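DNA alpha-glucosyltransferase (Enterobacteria phage T4, PDB 1XV5) belongs to the GT-B clan of glycosyltransferases and holds uridine-5'-diphosphate in the cleft between its two domains. Local coordinates at residues N198-F212 against K228-F241. Sequence-based numbering, arbitrary orientation.
Sequences NINRWIGRTTTWKGF and KSTVMEGLERSPAF. With UDP (uridine-5'-diphosphate), chain C.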
loop_
_atom_site.group_PDB
_atom_site.type_symbol
_atom_site.label_atom_id
_atom_site.label_comp_id
_atom_site.label_asym_id
_atom_site.label_seq_id
_atom_site.Cartn_x
_atom_site.Cartn_y
_atom_site.Cartn_z
ATOM N N ASN A 198 3.947 14.258 -22.020
ATOM C CA ASN A 198 2.656 13.810 -22.532
ATOM C C ASN A 198 2.190 12.460 -22.002
ATOM O O ASN A 198 1.093 12.011 -22.326
ATOM C CB ASN A 198 2.670 13.783 -24.061
ATOM C CG ASN A 198 2.921 15.153 -24.659
ATOM O OD1 ASN A 198 2.535 16.173 -24.083
ATOM N ND2 ASN A 198 3.552 15.186 -25.825
ATOM N N ILE A 199 3.013 11.821 -21.177
ATOM C CA ILE A 199 2.647 10.528 -20.611
ATOM C C ILE A 199 1.984 10.698 -19.249
ATOM O O ILE A 199 2.528 11.352 -18.355
ATOM C CB ILE A 199 3.882 9.613 -20.430
ATOM C CG1 ILE A 199 4.628 9.469 -21.757
ATOM C CG2 ILE A 199 3.444 8.256 -19.894
ATOM C CD1 ILE A 199 3.779 8.957 -22.908
ATOM N N ASN A 200 0.801 10.109 -19.107
ATOM C CA ASN A 200 0.045 10.162 -17.866
ATOM C C ASN A 200 -0.066 8.714 -17.416
ATOM O O ASN A 200 -0.741 7.910 -18.052
ATOM C CB ASN A 200 -1.330 10.779 -18.129
ATOM C CG ASN A 200 -1.227 12.177 -18.711
ATOM O OD1 ASN A 200 -1.111 12.359 -19.927
ATOM N ND2 ASN A 200 -1.244 13.173 -17.841
ATOM N N ARG A 201 0.607 8.392 -16.316
ATOM C CA ARG A 201 0.651 7.020 -15.826
ATOM C C ARG A 201 -0.024 6.801 -14.478
ATOM O O ARG A 201 0.371 7.371 -13.461
ATOM C CB ARG A 201 2.121 6.578 -15.771
ATOM C CG ARG A 201 2.378 5.084 -15.558
ATOM C CD ARG A 201 3.887 4.809 -15.538
ATOM N NE ARG A 201 4.552 5.276 -16.758
ATOM C CZ ARG A 201 4.655 4.573 -17.885
ATOM N NH1 ARG A 201 4.148 3.350 -17.968
ATOM N NH2 ARG A 201 5.241 5.111 -18.949
ATOM N N TRP A 202 -1.053 5.961 -14.493
ATOM C CA TRP A 202 -1.820 5.601 -13.305
ATOM C C TRP A 202 -1.279 4.253 -12.823
ATOM O O TRP A 202 -0.963 3.391 -13.642
ATOM C CB TRP A 202 -3.293 5.443 -13.697
ATOM C CG TRP A 202 -4.233 5.067 -12.587
ATOM C CD1 TRP A 202 -5.019 5.916 -11.852
ATOM C CD2 TRP A 202 -4.522 3.742 -12.113
ATOM N NE1 TRP A 202 -5.781 5.200 -10.955
ATOM C CE2 TRP A 202 -5.496 3.864 -11.096
ATOM C CE3 TRP A 202 -4.054 2.463 -12.453
ATOM C CZ2 TRP A 202 -6.010 2.755 -10.413
ATOM C CZ3 TRP A 202 -4.567 1.359 -11.773
ATOM C CH2 TRP A 202 -5.534 1.513 -10.765
ATOM N N ILE A 203 -1.158 4.076 -11.508
ATOM C CA ILE A 203 -0.691 2.804 -10.950
ATOM C C ILE A 203 -1.612 2.342 -9.823
ATOM O O ILE A 203 -2.129 3.155 -9.053
ATOM C CB ILE A 203 0.760 2.888 -10.395
ATOM C CG1 ILE A 203 0.899 4.076 -9.437
ATOM C CG2 ILE A 203 1.754 2.981 -11.548
ATOM C CD1 ILE A 203 2.225 4.082 -8.658
ATOM N N GLY A 204 -1.820 1.030 -9.741
ATOM C CA GLY A 204 -2.675 0.466 -8.712
ATOM C C GLY A 204 -3.052 -0.965 -9.055
ATOM O O GLY A 204 -2.220 -1.730 -9.541
ATOM N N ARG A 205 -4.304 -1.330 -8.787
ATOM C CA ARG A 205 -4.805 -2.668 -9.098
ATOM C C ARG A 205 -6.296 -2.578 -9.374
ATOM O O ARG A 205 -6.902 -1.527 -9.172
ATOM C CB ARG A 205 -4.507 -3.658 -7.966
ATOM C CG ARG A 205 -4.902 -3.215 -6.577
ATOM C CD ARG A 205 -4.287 -4.158 -5.548
ATOM N NE ARG A 205 -4.582 -3.753 -4.180
ATOM C CZ ARG A 205 -5.754 -3.934 -3.579
ATOM N NH1 ARG A 205 -5.928 -3.527 -2.333
ATOM N NH2 ARG A 205 -6.748 -4.533 -4.222
ATOM N N THR A 206 -6.892 -3.675 -9.828
ATOM C CA THR A 206 -8.299 -3.648 -10.192
ATOM C C THR A 206 -9.322 -3.723 -9.063
ATOM O O THR A 206 -9.992 -4.738 -8.864
ATOM C CB THR A 206 -8.606 -4.737 -11.246
ATOM O OG1 THR A 206 -7.607 -4.690 -12.276
ATOM C CG2 THR A 206 -9.972 -4.488 -11.889
ATOM N N THR A 207 -9.429 -2.622 -8.325
ATOM C CA THR A 207 -10.390 -2.489 -7.239
ATOM C C THR A 207 -10.931 -1.086 -7.445
ATOM O O THR A 207 -10.168 -0.131 -7.532
ATOM C CB THR A 207 -9.716 -2.640 -5.873
ATOM O OG1 THR A 207 -9.272 -3.994 -5.723
ATOM C CG2 THR A 207 -10.695 -2.318 -4.756
ATOM N N THR A 208 -12.248 -0.964 -7.542
ATOM C CA THR A 208 -12.845 0.329 -7.830
ATOM C C THR A 208 -12.476 1.511 -6.938
ATOM O O THR A 208 -12.446 2.641 -7.426
ATOM C CB THR A 208 -14.382 0.209 -7.939
ATOM O OG1 THR A 208 -14.914 -0.320 -6.723
ATOM C CG2 THR A 208 -14.748 -0.722 -9.095
ATOM N N TRP A 209 -12.183 1.288 -5.658
ATOM C CA TRP A 209 -11.818 2.441 -4.834
ATOM C C TRP A 209 -10.432 2.987 -5.160
ATOM O O TRP A 209 -10.019 4.009 -4.612
ATOM C CB TRP A 209 -11.941 2.157 -3.323
ATOM C CG TRP A 209 -11.136 1.036 -2.735
ATOM C CD1 TRP A 209 -11.583 -0.225 -2.450
ATOM C CD2 TRP A 209 -9.790 1.104 -2.241
ATOM N NE1 TRP A 209 -10.605 -0.939 -1.800
ATOM C CE2 TRP A 209 -9.495 -0.148 -1.659
ATOM C CE3 TRP A 209 -8.807 2.105 -2.229
ATOM C CZ2 TRP A 209 -8.254 -0.429 -1.067
ATOM C CZ3 TRP A 209 -7.572 1.824 -1.637
ATOM C CH2 TRP A 209 -7.311 0.568 -1.066
ATOM N N LYS A 210 -9.723 2.315 -6.065
ATOM C CA LYS A 210 -8.398 2.771 -6.479
ATOM C C LYS A 210 -8.572 3.852 -7.537
ATOM O O LYS A 210 -7.604 4.481 -7.961
ATOM C CB LYS A 210 -7.580 1.610 -7.053
ATOM C CG LYS A 210 -7.197 0.549 -6.030
ATOM C CD LYS A 210 -6.130 1.035 -5.052
ATOM C CE LYS A 210 -5.715 -0.088 -4.109
ATOM N NZ LYS A 210 -4.644 0.297 -3.140
ATOM N N GLY A 211 -9.815 4.037 -7.974
ATOM C CA GLY A 211 -10.131 5.066 -8.954
ATOM C C GLY A 211 -9.748 4.883 -10.413
ATOM O O GLY A 211 -9.509 5.871 -11.104
ATOM N N PHE A 212 -9.699 3.651 -10.913
ATOM C CA PHE A 212 -9.333 3.484 -12.312
ATOM C C PHE A 212 -10.413 3.989 -13.273
ATOM O O PHE A 212 -10.097 4.470 -14.357
ATOM C CB PHE A 212 -8.946 2.025 -12.636
ATOM C CG PHE A 212 -10.018 1.005 -12.349
ATOM C CD1 PHE A 212 -10.036 0.315 -11.140
ATOM C CD2 PHE A 212 -10.980 0.701 -13.307
ATOM C CE1 PHE A 212 -10.996 -0.670 -10.889
ATOM C CE2 PHE A 212 -11.946 -0.278 -13.069
ATOM C CZ PHE A 212 -11.952 -0.965 -11.857
ATOM N N LYS A 228 -2.644 13.746 -25.529
ATOM C CA LYS A 228 -1.819 13.127 -24.495
ATOM C C LYS A 228 -2.016 11.616 -24.478
ATOM O O LYS A 228 -2.946 11.092 -25.096
ATOM C CB LYS A 228 -2.179 13.704 -23.125
ATOM C CG LYS A 228 -2.240 15.219 -23.080
ATOM C CD LYS A 228 -0.889 15.845 -23.363
ATOM C CE LYS A 228 -0.966 17.361 -23.252
ATOM N NZ LYS A 228 0.381 17.990 -23.365
ATOM N N SER A 229 -1.142 10.919 -23.758
ATOM C CA SER A 229 -1.219 9.467 -23.665
ATOM C C SER A 229 -1.454 9.011 -22.235
ATOM O O SER A 229 -0.969 9.628 -21.286
ATOM C CB SER A 229 0.075 8.831 -24.178
ATOM O OG SER A 229 0.348 9.236 -25.504
ATOM N N THR A 230 -2.197 7.922 -22.089
ATOM C CA THR A 230 -2.479 7.374 -20.775
ATOM C C THR A 230 -2.102 5.908 -20.683
ATOM O O THR A 230 -2.417 5.111 -21.569
ATOM C CB THR A 230 -3.970 7.517 -20.410
ATOM O OG1 THR A 230 -4.281 8.903 -20.230
ATOM C CG2 THR A 230 -4.287 6.758 -19.125
ATOM N N VAL A 231 -1.407 5.576 -19.602
ATOM C CA VAL A 231 -0.980 4.218 -19.319
ATOM C C VAL A 231 -1.473 3.922 -17.911
ATOM O O VAL A 231 -1.425 4.786 -17.031
ATOM C CB VAL A 231 0.559 4.077 -19.343
ATOM C CG1 VAL A 231 0.959 2.670 -18.904
ATOM C CG2 VAL A 231 1.089 4.371 -20.739
ATOM N N MET A 232 -1.966 2.707 -17.705
ATOM C CA MET A 232 -2.458 2.298 -16.403
ATOM C C MET A 232 -1.812 0.957 -16.095
ATOM O O MET A 232 -2.028 -0.030 -16.799
ATOM C CB MET A 232 -3.987 2.200 -16.437
ATOM C CG MET A 232 -4.642 3.531 -16.814
ATOM S SD MET A 232 -6.431 3.462 -17.031
ATOM C CE MET A 232 -6.920 3.173 -15.389
ATOM N N GLU A 233 -1.003 0.932 -15.041
ATOM C CA GLU A 233 -0.282 -0.274 -14.665
ATOM C C GLU A 233 -0.817 -0.985 -13.435
ATOM O O GLU A 233 -1.179 -0.346 -12.450
ATOM C CB GLU A 233 1.198 0.053 -14.422
ATOM C CG GLU A 233 1.961 0.589 -15.629
ATOM C CD GLU A 233 3.460 0.684 -15.372
ATOM O OE1 GLU A 233 3.983 -0.158 -14.620
ATOM O OE2 GLU A 233 4.119 1.585 -15.933
ATOM N N GLY A 234 -0.856 -2.313 -13.500
ATOM C CA GLY A 234 -1.299 -3.101 -12.364
ATOM C C GLY A 234 -2.713 -3.656 -12.376
ATOM O O GLY A 234 -3.106 -4.345 -11.438
ATOM N N LEU A 235 -3.475 -3.379 -13.427
ATOM C CA LEU A 235 -4.853 -3.865 -13.499
ATOM C C LEU A 235 -4.948 -5.328 -13.914
ATOM O O LEU A 235 -4.911 -5.652 -15.100
ATOM C CB LEU A 235 -5.667 -3.004 -14.469
ATOM C CG LEU A 235 -5.873 -1.530 -14.101
ATOM C CD1 LEU A 235 -6.712 -0.861 -15.179
ATOM C CD2 LEU A 235 -6.555 -1.412 -12.743
ATOM N N GLU A 236 -5.079 -6.206 -12.923
ATOM C CA GLU A 236 -5.180 -7.636 -13.171
ATOM C C GLU A 236 -6.579 -7.993 -13.664
ATOM O O GLU A 236 -7.545 -7.278 -13.391
ATOM C CB GLU A 236 -4.883 -8.420 -11.886
ATOM C CG GLU A 236 -6.052 -8.515 -10.880
ATOM C CD GLU A 236 -6.272 -7.253 -10.049
ATOM O OE1 GLU A 236 -7.181 -7.268 -9.195
ATOM O OE2 GLU A 236 -5.549 -6.252 -10.237
ATOM N N ARG A 237 -6.684 -9.100 -14.395
ATOM C CA ARG A 237 -7.981 -9.535 -14.883
ATOM C C ARG A 237 -8.734 -10.169 -13.724
ATOM O O ARG A 237 -8.143 -10.813 -12.853
ATOM C CB ARG A 237 -7.829 -10.534 -16.034
ATOM C CG ARG A 237 -7.478 -9.884 -17.366
ATOM C CD ARG A 237 -7.656 -10.860 -18.517
ATOM N NE ARG A 237 -9.026 -11.361 -18.573
ATOM C CZ ARG A 237 -10.074 -10.652 -18.986
ATOM N NH1 ARG A 237 -9.920 -9.402 -19.398
ATOM N NH2 ARG A 237 -11.285 -11.189 -18.965
ATOM N N SER A 238 -10.043 -9.965 -13.714
ATOM C CA SER A 238 -10.902 -10.484 -12.658
ATOM C C SER A 238 -12.306 -10.029 -13.011
ATOM O O SER A 238 -12.491 -9.273 -13.964
ATOM C CB SER A 238 -10.506 -9.867 -11.317
ATOM O OG SER A 238 -10.757 -8.469 -11.332
ATOM N N PRO A 239 -13.319 -10.490 -12.258
ATOM C CA PRO A 239 -14.677 -10.053 -12.579
ATOM C C PRO A 239 -14.773 -8.526 -12.615
ATOM O O PRO A 239 -15.465 -7.965 -13.455
ATOM C CB PRO A 239 -15.501 -10.671 -11.457
ATOM C CG PRO A 239 -14.807 -11.996 -11.260
ATOM C CD PRO A 239 -13.336 -11.592 -11.277
ATOM N N ALA A 240 -14.070 -7.856 -11.707
ATOM C CA ALA A 240 -14.103 -6.396 -11.680
ATOM C C ALA A 240 -13.536 -5.833 -12.979
ATOM O O ALA A 240 -14.053 -4.855 -13.523
ATOM C CB ALA A 240 -13.309 -5.871 -10.484
ATOM N N PHE A 241 -12.478 -6.452 -13.492
ATOM C CA PHE A 241 -11.890 -5.966 -14.732
ATOM C C PHE A 241 -12.845 -6.185 -15.900
ATOM O O PHE A 241 -12.953 -5.348 -16.793
ATOM C CB PHE A 241 -10.562 -6.670 -15.032
ATOM C CG PHE A 241 -9.814 -6.051 -16.173
ATOM C CD1 PHE A 241 -8.998 -4.944 -15.961
ATOM C CD2 PHE A 241 -10.002 -6.507 -17.477
ATOM C CE1 PHE A 241 -8.386 -4.287 -17.033
ATOM C CE2 PHE A 241 -9.399 -5.862 -18.551
ATOM C CZ PHE A 241 -8.589 -4.747 -18.329
HETATM N N1 UDP C . 2.700 -3.033 -6.828
HETATM C C2 UDP C . 3.613 -3.668 -7.646
HETATM N N3 UDP C . 3.070 -4.292 -8.741
HETATM C C4 UDP C . 1.734 -4.334 -9.095
HETATM C C5 UDP C . 0.857 -3.641 -8.202
HETATM C C6 UDP C . 1.358 -3.031 -7.123
HETATM O O2 UDP C . 4.812 -3.670 -7.422
HETATM O O4 UDP C . 1.397 -4.936 -10.114
HETATM C "C1'" UDP C . 3.216 -2.367 -5.627
HETATM C "C2'" UDP C . 2.937 -0.869 -5.557
HETATM O "O2'" UDP C . 3.866 -0.141 -6.331
HETATM C "C3'" UDP C . 3.060 -0.645 -4.055
HETATM C "C4'" UDP C . 2.361 -1.885 -3.501
HETATM O "O4'" UDP C . 2.556 -2.915 -4.507
HETATM O "O3'" UDP C . 4.440 -0.658 -3.687
HETATM C "C5'" UDP C . 0.878 -1.719 -3.233
HETATM O "O5'" UDP C . 0.686 -1.014 -2.012
HETATM P PA UDP C . -0.377 0.165 -1.851
HETATM O O1A UDP C . -0.256 0.616 -0.450
HETATM O O2A UDP C . -0.173 1.146 -2.950
HETATM O O3A UDP C . -1.841 -0.525 -2.092
HETATM P PB UDP C . -2.412 -2.024 -1.757
HETATM O O1B UDP C . -3.840 -1.862 -1.382
HETATM O O2B UDP C . -2.059 -2.908 -2.891
HETATM O O3B UDP C . -1.598 -2.483 -0.473
HETATM O O HOH W 1 -7.397 -5.779 -6.837
HETATM O O HOH W 2 -9.926 -7.287 -9.247
#
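Trp202 N donates to Val231 O at 2.8 Å, one of the alternating backbone hydrogen bonds that run from Ser229 N to Asn198 O through to Gly204 N to Glu233 O and join the parallel strands 199-203 and 229-233. Among charged groups, Arg201 NH1 meets Glu233 OE2 at 2.7 Å on the anti lone pair of that oxygen. Only NH1 of Arg201 is within bonding range of Glu233 OE2, NE standing 3.8 Å from it, and the guanidinium and carboxylate planes are nearly perpendicular (82°). Glu233 OE1 turns to Arg284, and Val231 lies over one guanidinium face. Apolar contacts occupy the other side of the sheet, where the Trp202 indole has Met232 CE and Phe212 CB over the same face, while Leu235 CD2 reaches Trp202 CZ3 obliquely at 3.5 Å. Together with helix 212-223 the strands form a beta-alpha-beta unit of the second Rossmann-like domain of the GT-B fold, and the loops at their C-terminal ends face the nucleotide. There, Thr206 is gripped twice by Glu236. Thr206 N donates to Glu236 OE2 in a nearly straight bond (173°). Thr206 OG1 donates to Glu236 O at 2.8 Å. Bending at chi2 (-78°) folds the Glu236 carboxylate back onto Thr206, and Arg47 also pairs with OE2. One water links Glu236 OE1 to Arg205 NH2. The straight Arg205 chain carries NE to O2B of UDP, and Arg205 NH1 donates to O1B at 2.8 Å. Lys210 NZ also donates to O1B, at 2.9 Å, so two cationic side chains probably offset the charge of the beta-phosphate.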